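Local coordinates for sensor protein (Bacteroides thetaiotaomicron, PDB 2X7X) that binds fructose through its periplasmic domain, the sensory part of a hybrid two-component system that probably acts as a histidine kinase and transcription regulator, at residues 12-15 with 19-22; 149-154 with 160-165; 222-227 with 245-250. One frame throughout, in Å; residues are numbered along the deposited sequence.

Contact 1. Residues 12-15 with 19-22; sequences AQCS and WRHK. With FRU (beta-D-fructofuranose), chain E.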
ATOM      1  N   ALA A  12      18.449 -16.018  15.994  1.00 40.26           N
ATOM      2  CA  ALA A  12      19.156 -15.195  16.959  1.00 39.48           C
ATOM      3  C   ALA A  12      18.983 -13.742  16.538  1.00 38.89           C
ATOM      4  O   ALA A  12      19.499 -13.307  15.496  1.00 39.03           O
ATOM      5  CB  ALA A  12      20.623 -15.583  17.025  1.00 39.29           C
ATOM      6  N   GLN A  13      18.242 -13.003  17.351  1.00 37.59           N
ATOM      7  CA  GLN A  13      17.812 -11.659  16.997  1.00 36.11           C
ATOM      8  C   GLN A  13      18.499 -10.668  17.925  1.00 35.02           C
ATOM      9  O   GLN A  13      18.506 -10.864  19.137  1.00 34.66           O
ATOM     10  CB  GLN A  13      16.290 -11.589  17.133  1.00 36.34           C
ATOM     11  CG  GLN A  13      15.604 -10.476  16.402  1.00 36.09           C
ATOM     12  CD  GLN A  13      15.535 -10.686  14.909  1.00 35.96           C
ATOM     13  OE1 GLN A  13      16.459 -10.322  14.185  1.00 38.31           O
ATOM     14  NE2 GLN A  13      14.420 -11.232  14.430  1.00 35.07           N
ATOM     15  N   CYS A  14      19.072  -9.611  17.352  1.00 33.87           N
ATOM     16  CA  CYS A  14      19.883  -8.661  18.117  1.00 32.92           C
ATOM     17  C   CYS A  14      19.087  -7.833  19.125  1.00 32.38           C
ATOM     18  O   CYS A  14      19.626  -7.353  20.127  1.00 31.93           O
ATOM     19  CB  CYS A  14      20.671  -7.741  17.175  1.00 33.20           C
ATOM     20  SG  CYS A  14      19.667  -6.821  15.964  1.00 33.03           S
ATOM     21  N   SER A  15      17.800  -7.667  18.868  1.00 32.05           N
ATOM     22  CA  SER A  15      16.970  -6.884  19.766  1.00 32.19           C
ATOM     23  C   SER A  15      15.504  -7.212  19.602  1.00 32.12           C
ATOM     24  O   SER A  15      15.148  -8.093  18.815  1.00 31.87           O
ATOM     25  CB  SER A  15      17.215  -5.375  19.567  1.00 32.29           C
ATOM     26  OG  SER A  15      17.299  -5.029  18.203  1.00 30.33           O
ATOM     27  N   TRP A  19       9.685  -3.527  14.890  1.00 28.57           N
ATOM     28  CA  TRP A  19      10.304  -3.936  13.630  1.00 28.14           C
ATOM     29  C   TRP A  19      10.648  -5.432  13.653  1.00 28.71           C
ATOM     30  O   TRP A  19      10.224  -6.180  12.776  1.00 28.18           O
ATOM     31  CB  TRP A  19      11.538  -3.080  13.334  1.00 27.67           C
ATOM     32  CG  TRP A  19      12.059  -3.264  11.943  1.00 25.85           C
ATOM     33  CD1 TRP A  19      11.732  -2.535  10.843  1.00 24.45           C
ATOM     34  CD2 TRP A  19      12.990  -4.259  11.505  1.00 24.47           C
ATOM     35  NE1 TRP A  19      12.408  -3.010   9.743  1.00 24.30           N
ATOM     36  CE2 TRP A  19      13.185  -4.070  10.125  1.00 23.64           C
ATOM     37  CE3 TRP A  19      13.683  -5.296  12.152  1.00 24.75           C
ATOM     38  CZ2 TRP A  19      14.043  -4.872   9.373  1.00 24.28           C
ATOM     39  CZ3 TRP A  19      14.532  -6.094  11.403  1.00 25.06           C
ATOM     40  CH2 TRP A  19      14.704  -5.877  10.027  1.00 24.24           C
ATOM     41  N   ARG A  20      11.399  -5.866  14.664  1.00 29.78           N
ATOM     42  CA  ARG A  20      11.632  -7.302  14.888  1.00 31.26           C
ATOM     43  C   ARG A  20      10.313  -8.086  15.020  1.00 32.53           C
ATOM     44  O   ARG A  20      10.134  -9.128  14.376  1.00 32.98           O
ATOM     45  CB  ARG A  20      12.534  -7.554  16.103  1.00 30.34           C
ATOM     46  CG  ARG A  20      13.842  -6.771  16.130  1.00 29.70           C
ATOM     47  CD  ARG A  20      14.867  -7.240  15.092  1.00 27.45           C
ATOM     48  NE  ARG A  20      15.892  -6.224  14.841  1.00 27.64           N
ATOM     49  CZ  ARG A  20      16.860  -6.327  13.925  1.00 28.58           C
ATOM     50  NH1 ARG A  20      17.734  -5.340  13.765  1.00 27.69           N
ATOM     51  NH2 ARG A  20      16.971  -7.417  13.163  1.00 26.66           N
ATOM     52  N   HIS A  21       9.386  -7.570  15.823  1.00 34.00           N
ATOM     53  CA  HIS A  21       8.082  -8.201  15.995  1.00 35.53           C
ATOM     54  C   HIS A  21       7.441  -8.525  14.652  1.00 35.65           C
ATOM     55  O   HIS A  21       7.012  -9.655  14.417  1.00 35.47           O
ATOM     56  CB  HIS A  21       7.153  -7.335  16.839  1.00 36.08           C
ATOM     57  CG  HIS A  21       5.965  -8.077  17.362  1.00 40.16           C
ATOM     58  ND1 HIS A  21       6.031  -8.899  18.471  1.00 43.03           N
ATOM     59  CD2 HIS A  21       4.684  -8.142  16.920  1.00 42.77           C
ATOM     60  CE1 HIS A  21       4.840  -9.431  18.692  1.00 43.87           C
ATOM     61  NE2 HIS A  21       4.004  -8.987  17.767  1.00 43.87           N
ATOM     62  N   LYS A  22       7.421  -7.539  13.761  1.00 36.10           N
ATOM     63  CA  LYS A  22       6.865  -7.726  12.431  1.00 36.67           C
ATOM     64  C   LYS A  22       7.586  -8.814  11.611  1.00 37.35           C
ATOM     65  O   LYS A  22       6.938  -9.604  10.916  1.00 37.64           O
ATOM     66  CB  LYS A  22       6.851  -6.409  11.658  1.00 36.40           C
ATOM     67  CG  LYS A  22       5.931  -6.449  10.453  1.00 36.66           C
ATOM     68  CD  LYS A  22       6.205  -5.332   9.493  1.00 37.46           C
ATOM     69  CE  LYS A  22       5.514  -5.601   8.177  1.00 37.96           C
ATOM     70  NZ  LYS A  22       6.383  -5.204   7.037  1.00 38.44           N
TER
HETATM   71  C1  FRU E1335      15.145  -2.940  14.479  1.00 24.07           C
HETATM   72  C2  FRU E1335      16.098  -1.823  14.094  1.00 22.70           C
HETATM   73  C3  FRU E1335      15.501  -0.896  13.038  1.00 21.51           C
HETATM   74  C4  FRU E1335      16.702  -0.596  12.163  1.00 21.98           C
HETATM   75  C5  FRU E1335      17.396  -1.950  12.146  1.00 22.73           C
HETATM   76  C6  FRU E1335      18.887  -1.914  11.816  1.00 23.46           C
HETATM   77  O1  FRU E1335      15.584  -3.548  15.691  1.00 24.20           O
HETATM   78  O2  FRU E1335      16.477  -1.121  15.283  1.00 22.07           O
HETATM   79  O3  FRU E1335      14.881   0.270  13.601  1.00 19.62           O
HETATM   80  O4  FRU E1335      16.337  -0.128  10.859  1.00 21.48           O
HETATM   81  O5  FRU E1335      17.250  -2.402  13.495  1.00 23.02           O
HETATM   82  O6  FRU E1335      19.388  -3.262  11.711  1.00 24.64           O
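Arg20 meets Gln13, Cys14 and Ser15 with the whole length of its side chain and carries its guanidinium to the fructose. NE gives the firmer bond to the sugar, 2.8 Å to fructose O1 at an N-H...O angle of 154°, with O1 at the edge of the guanidinium and near its plane. NH1 adds a weak bond to the ring oxygen, and Ser15 OG another weak one to O1. The flat group lies between two neighbours: Cys14 SG sits over one face, 3.3 Å from Arg20 NH1, and Trp19 CZ3 over the opposite face, both toward the rim. Trp19 also turns a face to the sugar, its CE3 lying 3.6 Å from fructose C1.

Further out, Gln13 OE1 accepts a weak, bent bond from Arg20 NH2 (3.1 Å), the amide and guanidinium planes standing 46° apart; Gln13 NE2 is in turn held by Asn24 OD1. The arginine chain turns sharply at chi2 (-71°), which brings CD against the Gln13 amide, with Arg20 CD 3.5 Å from Gln13 CD. Asp94 forms a salt bridge with NH1, and Asp17 OD2 receives the Arg20 backbone N-H. This buried contact joins the end of strand 8-13 to the first turns of helix 18-31, within the beta-alpha-beta unit completed by strand 38-43; Cys14 also touches Gln51 of helix 48-60.

Contact 2. Residues 149-154 with 160-165; sequences GFMAAI and IKLIDK. With K (potassium ion), chain G.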
ATOM      1  N   GLY A 149      26.909   6.278   3.334  1.00 24.47           N
ATOM      2  CA  GLY A 149      26.122   6.557   2.139  1.00 23.99           C
ATOM      3  C   GLY A 149      25.629   7.976   2.184  1.00 23.68           C
ATOM      4  O   GLY A 149      25.596   8.666   1.173  1.00 23.70           O
ATOM      5  N   PHE A 150      25.272   8.415   3.378  1.00 23.42           N
ATOM      6  CA  PHE A 150      24.811   9.770   3.583  1.00 23.34           C
ATOM      7  C   PHE A 150      25.934  10.779   3.373  1.00 23.58           C
ATOM      8  O   PHE A 150      25.697  11.850   2.816  1.00 23.10           O
ATOM      9  CB  PHE A 150      24.235   9.889   4.989  1.00 23.48           C
ATOM     10  CG  PHE A 150      24.114  11.288   5.482  1.00 21.71           C
ATOM     11  CD1 PHE A 150      23.119  12.120   5.000  1.00 20.56           C
ATOM     12  CD2 PHE A 150      24.987  11.762   6.445  1.00 19.70           C
ATOM     13  CE1 PHE A 150      22.993  13.404   5.470  1.00 21.41           C
ATOM     14  CE2 PHE A 150      24.881  13.058   6.914  1.00 20.74           C
ATOM     15  CZ  PHE A 150      23.883  13.881   6.430  1.00 21.49           C
ATOM     16  N   MET A 151      27.139  10.445   3.841  1.00 23.83           N
ATOM     17  CA  MET A 151      28.306  11.298   3.611  1.00 24.65           C
ATOM     18  C   MET A 151      28.672  11.344   2.128  1.00 24.75           C
ATOM     19  O   MET A 151      29.073  12.396   1.611  1.00 24.73           O
ATOM     20  CB  MET A 151      29.519  10.862   4.438  1.00 24.62           C
ATOM     21  CG  MET A 151      29.373  11.087   5.953  1.00 25.65           C
ATOM     22  SD  MET A 151      28.797  12.734   6.461  1.00 27.82           S
ATOM     23  CE  MET A 151      30.335  13.624   6.683  1.00 24.50           C
ATOM     24  N   ALA A 152      28.501  10.219   1.436  1.00 24.47           N
ATOM     25  CA  ALA A 152      28.836  10.170   0.016  1.00 24.84           C
ATOM     26  C   ALA A 152      27.949  11.136  -0.776  1.00 24.96           C
ATOM     27  O   ALA A 152      28.435  11.891  -1.620  1.00 24.90           O
ATOM     28  CB  ALA A 152      28.726   8.743  -0.530  1.00 24.21           C
ATOM     29  N   ALA A 153      26.654  11.105  -0.474  1.00 25.17           N
ATOM     30  CA  ALA A 153      25.666  11.941  -1.131  1.00 25.37           C
ATOM     31  C   ALA A 153      25.917  13.414  -0.887  1.00 25.47           C
ATOM     32  O   ALA A 153      25.951  14.195  -1.832  1.00 25.88           O
ATOM     33  CB  ALA A 153      24.252  11.567  -0.674  1.00 25.25           C
ATOM     34  N   ILE A 154      26.104  13.802   0.364  1.00 25.58           N
ATOM     35  CA  ILE A 154      26.170  15.226   0.670  1.00 26.09           C
ATOM     36  C   ILE A 154      27.533  15.852   0.386  1.00 27.28           C
ATOM     37  O   ILE A 154      27.703  17.072   0.527  1.00 27.62           O
ATOM     38  CB  ILE A 154      25.685  15.567   2.101  1.00 25.54           C
ATOM     39  CG1 ILE A 154      26.691  15.081   3.139  1.00 25.39           C
ATOM     40  CG2 ILE A 154      24.283  15.015   2.343  1.00 23.02           C
ATOM     41  CD1 ILE A 154      26.705  15.913   4.410  1.00 24.36           C
ATOM     42  N   ILE A 160      25.670  21.926   2.035  1.00 30.95           N
ATOM     43  CA  ILE A 160      25.029  21.033   2.981  1.00 30.55           C
ATOM     44  C   ILE A 160      26.142  20.579   3.917  1.00 30.50           C
ATOM     45  O   ILE A 160      27.134  20.013   3.452  1.00 30.49           O
ATOM     46  CB  ILE A 160      24.406  19.797   2.279  1.00 30.55           C
ATOM     47  CG1 ILE A 160      23.233  20.194   1.372  1.00 29.35           C
ATOM     48  CG2 ILE A 160      23.999  18.739   3.302  1.00 30.15           C
ATOM     49  CD1 ILE A 160      22.108  20.893   2.070  1.00 28.94           C
ATOM     50  N   LYS A 161      25.992  20.835   5.212  1.00 30.02           N
ATOM     51  CA  LYS A 161      27.039  20.515   6.174  1.00 30.02           C
ATOM     52  C   LYS A 161      26.557  19.679   7.349  1.00 29.36           C
ATOM     53  O   LYS A 161      25.594  20.022   8.016  1.00 29.41           O
ATOM     54  CB  LYS A 161      27.678  21.789   6.700  1.00 30.45           C
ATOM     55  CG  LYS A 161      28.207  22.705   5.597  1.00 33.76           C
ATOM     56  CD  LYS A 161      28.672  24.035   6.152  1.00 38.48           C
ATOM     57  CE  LYS A 161      29.063  24.987   5.026  1.00 42.57           C
ATOM     58  NZ  LYS A 161      28.593  26.407   5.304  1.00 44.72           N
ATOM     59  N   LEU A 162      27.247  18.575   7.598  1.00 28.73           N
ATOM     60  CA  LEU A 162      27.059  17.837   8.815  1.00 28.14           C
ATOM     61  C   LEU A 162      27.802  18.553   9.952  1.00 28.09           C
ATOM     62  O   LEU A 162      29.037  18.556   9.990  1.00 28.01           O
ATOM     63  CB  LEU A 162      27.539  16.392   8.647  1.00 27.89           C
ATOM     64  CG  LEU A 162      27.309  15.496   9.869  1.00 27.73           C
ATOM     65  CD1 LEU A 162      25.817  15.396  10.217  1.00 28.02           C
ATOM     66  CD2 LEU A 162      27.907  14.121   9.655  1.00 27.34           C
ATOM     67  N   ILE A 163      27.045  19.161  10.870  1.00 27.88           N
ATOM     68  CA  ILE A 163      27.629  19.940  11.971  1.00 27.53           C
ATOM     69  C   ILE A 163      27.659  19.214  13.326  1.00 28.10           C
ATOM     70  O   ILE A 163      28.259  19.714  14.284  1.00 28.26           O
ATOM     71  CB  ILE A 163      26.930  21.327  12.150  1.00 27.42           C
ATOM     72  CG1 ILE A 163      25.472  21.158  12.622  1.00 26.88           C
ATOM     73  CG2 ILE A 163      27.016  22.141  10.880  1.00 26.08           C
ATOM     74  CD1 ILE A 163      24.877  22.403  13.279  1.00 24.46           C
ATOM     75  N   ASP A 164      27.002  18.059  13.416  1.00 28.57           N
ATOM     76  CA  ASP A 164      27.019  17.255  14.655  1.00 28.89           C
ATOM     77  C   ASP A 164      26.494  15.833  14.443  1.00 28.44           C
ATOM     78  O   ASP A 164      25.616  15.599  13.607  1.00 27.93           O
ATOM     79  CB  ASP A 164      26.234  17.942  15.788  1.00 29.10           C
ATOM     80  CG  ASP A 164      26.832  17.664  17.171  1.00 31.04           C
ATOM     81  OD1 ASP A 164      27.357  16.547  17.401  1.00 30.22           O
ATOM     82  OD2 ASP A 164      26.774  18.577  18.033  1.00 32.89           O
ATOM     83  N   LYS A 165      27.037  14.902  15.224  1.00 28.10           N
ATOM     84  CA  LYS A 165      26.721  13.479  15.111  1.00 27.98           C
ATOM     85  C   LYS A 165      26.822  12.797  16.478  1.00 27.83           C
ATOM     86  O   LYS A 165      27.722  13.084  17.265  1.00 28.25           O
ATOM     87  CB  LYS A 165      27.680  12.814  14.124  1.00 27.98           C
ATOM     88  CG  LYS A 165      27.464  11.326  13.906  1.00 28.64           C
ATOM     89  CD  LYS A 165      28.341  10.800  12.763  1.00 29.59           C
ATOM     90  CE  LYS A 165      29.827  10.864  13.084  1.00 30.26           C
ATOM     91  NZ  LYS A 165      30.229   9.716  13.916  1.00 31.69           N
TER
HETATM   92  K     K G1337      29.085  18.856   2.020  1.00 42.46           K
HETATM   93  O   HOH W   1      30.050  17.112   3.814  1.00 12.85           O
HETATM   94  O   HOH W   2      30.807  18.997  -0.396  1.00 31.53           O
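Ile154 and Ile160 mark the close end of a helix-on-strand contact: their CA atoms are 6.4 Å apart, while the axes of 149-154 and 160-165 approach to 9.7 Å and run at 141°, roughly antiparallel. No hydrogen bond crosses between the two segments, and the side chains meet through carbon and sulfur alone. Leu162 is shared by three helix residues. Its CD2 methyl lies 3.6 Å from Met151 SD, the two side chains crossing at about a right angle; the methionine reaches it because its chain bends at chi2 (-49°) and again at chi3. The other methyl, Leu162 CD1, approaches the edge of the Phe150 ring near its plane, 4.2 Å from CE2, while Ile154 CD1 touches the leucine near its backbone N and CB.

Helix 141-155 connects strand 128-135 to strand 159-167 in a beta-alpha-beta unit, the repeating element of each lobe in periplasmic binding proteins, and Ile131 of the first strand lies against both Phe150 and Ile160. At the turn between helix and strand, Ile160 CG2, which lies anti to the backbone N, packs 3.8 Å from Ile154 CB. Here the backbones also share a potassium ion, bound by Ile154 O and Ile160 O, each at 2.7 Å, by Phe157 O from the intervening loop, and by two waters.

Contact 3. Residues 222-227 with 245-250; sequences DALPGK and YPTNGD. With FRU (beta-D-fructofuranose), chain E.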
ATOM      1  N   ASP A 222      12.779   3.112   8.267  1.00 20.29           N
ATOM      2  CA  ASP A 222      12.069   1.889   8.680  1.00 20.96           C
ATOM      3  C   ASP A 222      10.711   1.856   8.005  1.00 21.86           C
ATOM      4  O   ASP A 222      10.379   0.881   7.317  1.00 21.37           O
ATOM      5  CB  ASP A 222      11.914   1.744  10.199  1.00 20.92           C
ATOM      6  CG  ASP A 222      13.138   1.127  10.875  1.00 21.47           C
ATOM      7  OD1 ASP A 222      13.988   0.504  10.210  1.00 20.69           O
ATOM      8  OD2 ASP A 222      13.251   1.278  12.108  1.00 22.88           O
ATOM      9  N   ALA A 223       9.938   2.928   8.202  1.00 22.93           N
ATOM     10  CA  ALA A 223       8.613   3.098   7.579  1.00 24.20           C
ATOM     11  C   ALA A 223       7.618   1.958   7.837  1.00 24.95           C
ATOM     12  O   ALA A 223       6.966   1.491   6.909  1.00 25.01           O
ATOM     13  CB  ALA A 223       8.755   3.348   6.060  1.00 23.62           C
ATOM     14  N   LEU A 224       7.507   1.515   9.086  1.00 26.48           N
ATOM     15  CA  LEU A 224       6.514   0.489   9.464  1.00 27.58           C
ATOM     16  C   LEU A 224       5.103   1.075   9.495  1.00 28.34           C
ATOM     17  O   LEU A 224       4.930   2.248   9.825  1.00 28.41           O
ATOM     18  CB  LEU A 224       6.828  -0.089  10.850  1.00 27.24           C
ATOM     19  CG  LEU A 224       8.102  -0.906  11.084  1.00 27.44           C
ATOM     20  CD1 LEU A 224       8.346  -1.154  12.581  1.00 27.12           C
ATOM     21  CD2 LEU A 224       8.035  -2.219  10.326  1.00 27.34           C
ATOM     22  N   PRO A 225       4.093   0.258   9.152  1.00 29.34           N
ATOM     23  CA  PRO A 225       2.690   0.633   9.388  1.00 30.07           C
ATOM     24  C   PRO A 225       2.326   0.396  10.847  1.00 30.86           C
ATOM     25  O   PRO A 225       3.155  -0.095  11.596  1.00 31.33           O
ATOM     26  CB  PRO A 225       1.911  -0.335   8.496  1.00 29.93           C
ATOM     27  CG  PRO A 225       2.806  -1.547   8.379  1.00 29.83           C
ATOM     28  CD  PRO A 225       4.221  -1.025   8.429  1.00 29.59           C
ATOM     29  N   GLY A 226       1.102   0.734  11.247  1.00 31.71           N
ATOM     30  CA  GLY A 226       0.653   0.519  12.620  1.00 32.60           C
ATOM     31  C   GLY A 226       0.813   1.723  13.527  1.00 33.46           C
ATOM     32  O   GLY A 226       1.569   2.648  13.213  1.00 33.88           O
ATOM     33  N   LYS A 227       0.102   1.695  14.655  1.00 34.32           N
ATOM     34  CA  LYS A 227       0.163   2.747  15.675  1.00 35.35           C
ATOM     35  C   LYS A 227       1.588   2.879  16.219  1.00 35.16           C
ATOM     36  O   LYS A 227       2.282   1.879  16.372  1.00 35.79           O
ATOM     37  CB  LYS A 227      -0.832   2.458  16.821  1.00 35.64           C
ATOM     38  CG  LYS A 227      -0.918   3.572  17.904  1.00 37.95           C
ATOM     39  CD  LYS A 227      -1.667   3.130  19.183  1.00 39.21           C
ATOM     40  N   TYR A 245      12.540   0.197   5.365  1.00 23.81           N
ATOM     41  CA  TYR A 245      13.527  -0.826   5.672  1.00 24.69           C
ATOM     42  C   TYR A 245      12.778  -2.136   5.855  1.00 25.52           C
ATOM     43  O   TYR A 245      12.204  -2.395   6.928  1.00 25.83           O
ATOM     44  CB  TYR A 245      14.367  -0.470   6.898  1.00 24.33           C
ATOM     45  CG  TYR A 245      15.590  -1.353   7.045  1.00 24.64           C
ATOM     46  CD1 TYR A 245      16.541  -1.436   6.013  1.00 25.28           C
ATOM     47  CD2 TYR A 245      15.798  -2.110   8.191  1.00 23.49           C
ATOM     48  CE1 TYR A 245      17.676  -2.250   6.127  1.00 24.50           C
ATOM     49  CE2 TYR A 245      16.926  -2.923   8.318  1.00 23.82           C
ATOM     50  CZ  TYR A 245      17.862  -2.986   7.281  1.00 24.48           C
ATOM     51  OH  TYR A 245      18.990  -3.776   7.384  1.00 24.82           O
ATOM     52  N   PRO A 246      12.748  -2.954   4.797  1.00 26.47           N
ATOM     53  CA  PRO A 246      11.798  -4.076   4.725  1.00 27.57           C
ATOM     54  C   PRO A 246      12.187  -5.256   5.598  1.00 28.69           C
ATOM     55  O   PRO A 246      13.365  -5.617   5.692  1.00 28.85           O
ATOM     56  CB  PRO A 246      11.811  -4.467   3.243  1.00 27.40           C
ATOM     57  CG  PRO A 246      13.174  -4.046   2.745  1.00 27.15           C
ATOM     58  CD  PRO A 246      13.590  -2.847   3.592  1.00 26.83           C
ATOM     59  N   THR A 247      11.177  -5.828   6.240  1.00 30.09           N
ATOM     60  CA  THR A 247      11.330  -6.967   7.127  1.00 31.26           C
ATOM     61  C   THR A 247      11.361  -8.263   6.311  1.00 32.57           C
ATOM     62  O   THR A 247      12.261  -9.083   6.494  1.00 32.67           O
ATOM     63  CB  THR A 247      10.204  -7.010   8.168  1.00 30.95           C
ATOM     64  OG1 THR A 247       8.942  -6.955   7.502  1.00 30.94           O
ATOM     65  CG2 THR A 247      10.290  -5.828   9.119  1.00 30.94           C
ATOM     66  N   ASN A 248      10.384  -8.419   5.410  1.00 34.11           N
ATOM     67  CA  ASN A 248      10.275  -9.558   4.495  1.00 35.55           C
ATOM     68  C   ASN A 248      10.552 -10.930   5.129  1.00 36.56           C
ATOM     69  O   ASN A 248      11.305 -11.745   4.595  1.00 36.81           O
ATOM     70  CB  ASN A 248      11.127  -9.325   3.244  1.00 35.55           C
ATOM     71  CG  ASN A 248      10.456  -8.374   2.237  1.00 36.83           C
ATOM     72  OD1 ASN A 248       9.229  -8.225   2.205  1.00 38.75           O
ATOM     73  ND2 ASN A 248      11.268  -7.731   1.410  1.00 35.75           N
ATOM     74  N   GLY A 249       9.924 -11.172   6.276  1.00 37.65           N
ATOM     75  CA  GLY A 249      10.083 -12.423   7.015  1.00 39.17           C
ATOM     76  C   GLY A 249       9.837 -13.674   6.196  1.00 40.24           C
ATOM     77  O   GLY A 249      10.538 -14.675   6.360  1.00 40.15           O
ATOM     78  N   ASP A 250       8.843 -13.611   5.316  1.00 41.48           N
ATOM     79  CA  ASP A 250       8.528 -14.718   4.417  1.00 42.95           C
ATOM     80  C   ASP A 250       9.678 -15.114   3.477  1.00 43.80           C
ATOM     81  O   ASP A 250       9.925 -16.306   3.263  1.00 43.92           O
ATOM     82  CB  ASP A 250       7.263 -14.413   3.604  1.00 43.04           C
ATOM     83  CG  ASP A 250       7.433 -13.235   2.667  1.00 43.92           C
ATOM     84  OD1 ASP A 250       6.996 -13.346   1.495  1.00 44.34           O
ATOM     85  OD2 ASP A 250       8.000 -12.204   3.109  1.00 45.35           O
TER
HETATM   86  C1  FRU E1335      15.145  -2.940  14.479  1.00 24.07           C
HETATM   87  C2  FRU E1335      16.098  -1.823  14.094  1.00 22.70           C
HETATM   88  C3  FRU E1335      15.501  -0.896  13.038  1.00 21.51           C
HETATM   89  C4  FRU E1335      16.702  -0.596  12.163  1.00 21.98           C
HETATM   90  C5  FRU E1335      17.396  -1.950  12.146  1.00 22.73           C
HETATM   91  C6  FRU E1335      18.887  -1.914  11.816  1.00 23.46           C
HETATM   92  O1  FRU E1335      15.584  -3.548  15.691  1.00 24.20           O
HETATM   93  O2  FRU E1335      16.477  -1.121  15.283  1.00 22.07           O
HETATM   94  O3  FRU E1335      14.881   0.270  13.601  1.00 19.62           O
HETATM   95  O4  FRU E1335      16.337  -0.128  10.859  1.00 21.48           O
HETATM   96  O5  FRU E1335      17.250  -2.402  13.495  1.00 23.02           O
HETATM   97  O6  FRU E1335      19.388  -3.262  11.711  1.00 24.64           O
HETATM   98  O   HOH W   3       9.015  -1.635   7.072  1.00 46.79           O
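Asp222 and Tyr245 form a buried contact of backbone and pocket-lining side chains where two neighbouring parallel strands, 217-220 and 241-244, run out into loops beside the sugar. Their link is the nearly straight bond from Tyr245 N to Asp222 O, 3.0 Å at 169°. A water donates to the same Asp222 O (2.9 Å) and, at greater length, to Tyr245 O, so that one carbonyl receives two donors.

The Asp222 side chain, with CG anti to its own carbonyl carbon (chi1 -84°), presents both carboxylate oxygens to the fructose. OD1 accepts from fructose O4 at 2.5 Å, and OD2 accepts from O3 in a bond modelled very short, whose exact length is doubtful. Replacing Asp222 by an alanine would probably leave O3 and O4 without these acceptors and open a gap beside Tyr245 CB, which lies 3.5 Å from Asp222 OD1. The tyrosine ring approaches the sugar obliquely, CD2 being 3.4 Å from fructose O4, with its plane 33° from that of the carboxylate. Its hydroxyl is hydrogen-bonded to Asp94 and Asn110, and Arg146 makes a cation-pi contact with the ring. Farther along, Leu224 CD2 and Thr247 CG2 only just meet. From Tyr245 the chain crosses from the mixed sheet to helix 249-260 and on to strand 268-271 of the parallel sheet, an interlobe crossover beside the ligand cleft, as in two-lobed periplasmic binding proteins.

Overall arrangement
Contacts 1 and 3 work as one site, with centres 11 Å apart and the same fructose between them: contact 1 holds O1 and, more weakly, the ring oxygen, contact 3 the O3 and O4 hydroxyls. They also touch directly, since Trp19 NE1 lies 2.9 Å from Tyr245 O, probably a hydrogen bond, and Trp19 packs on Leu224 and Thr247. Strand 8-13 belongs to the parallel sheet and strand 217-220 to the mixed one, so the sugar is held from both lobes. Contact 2 is more remote, its centre 29 Å from that of contact 1 and 26 Å from that of contact 3. It shares helix 141-155 with the pocket residue Arg146.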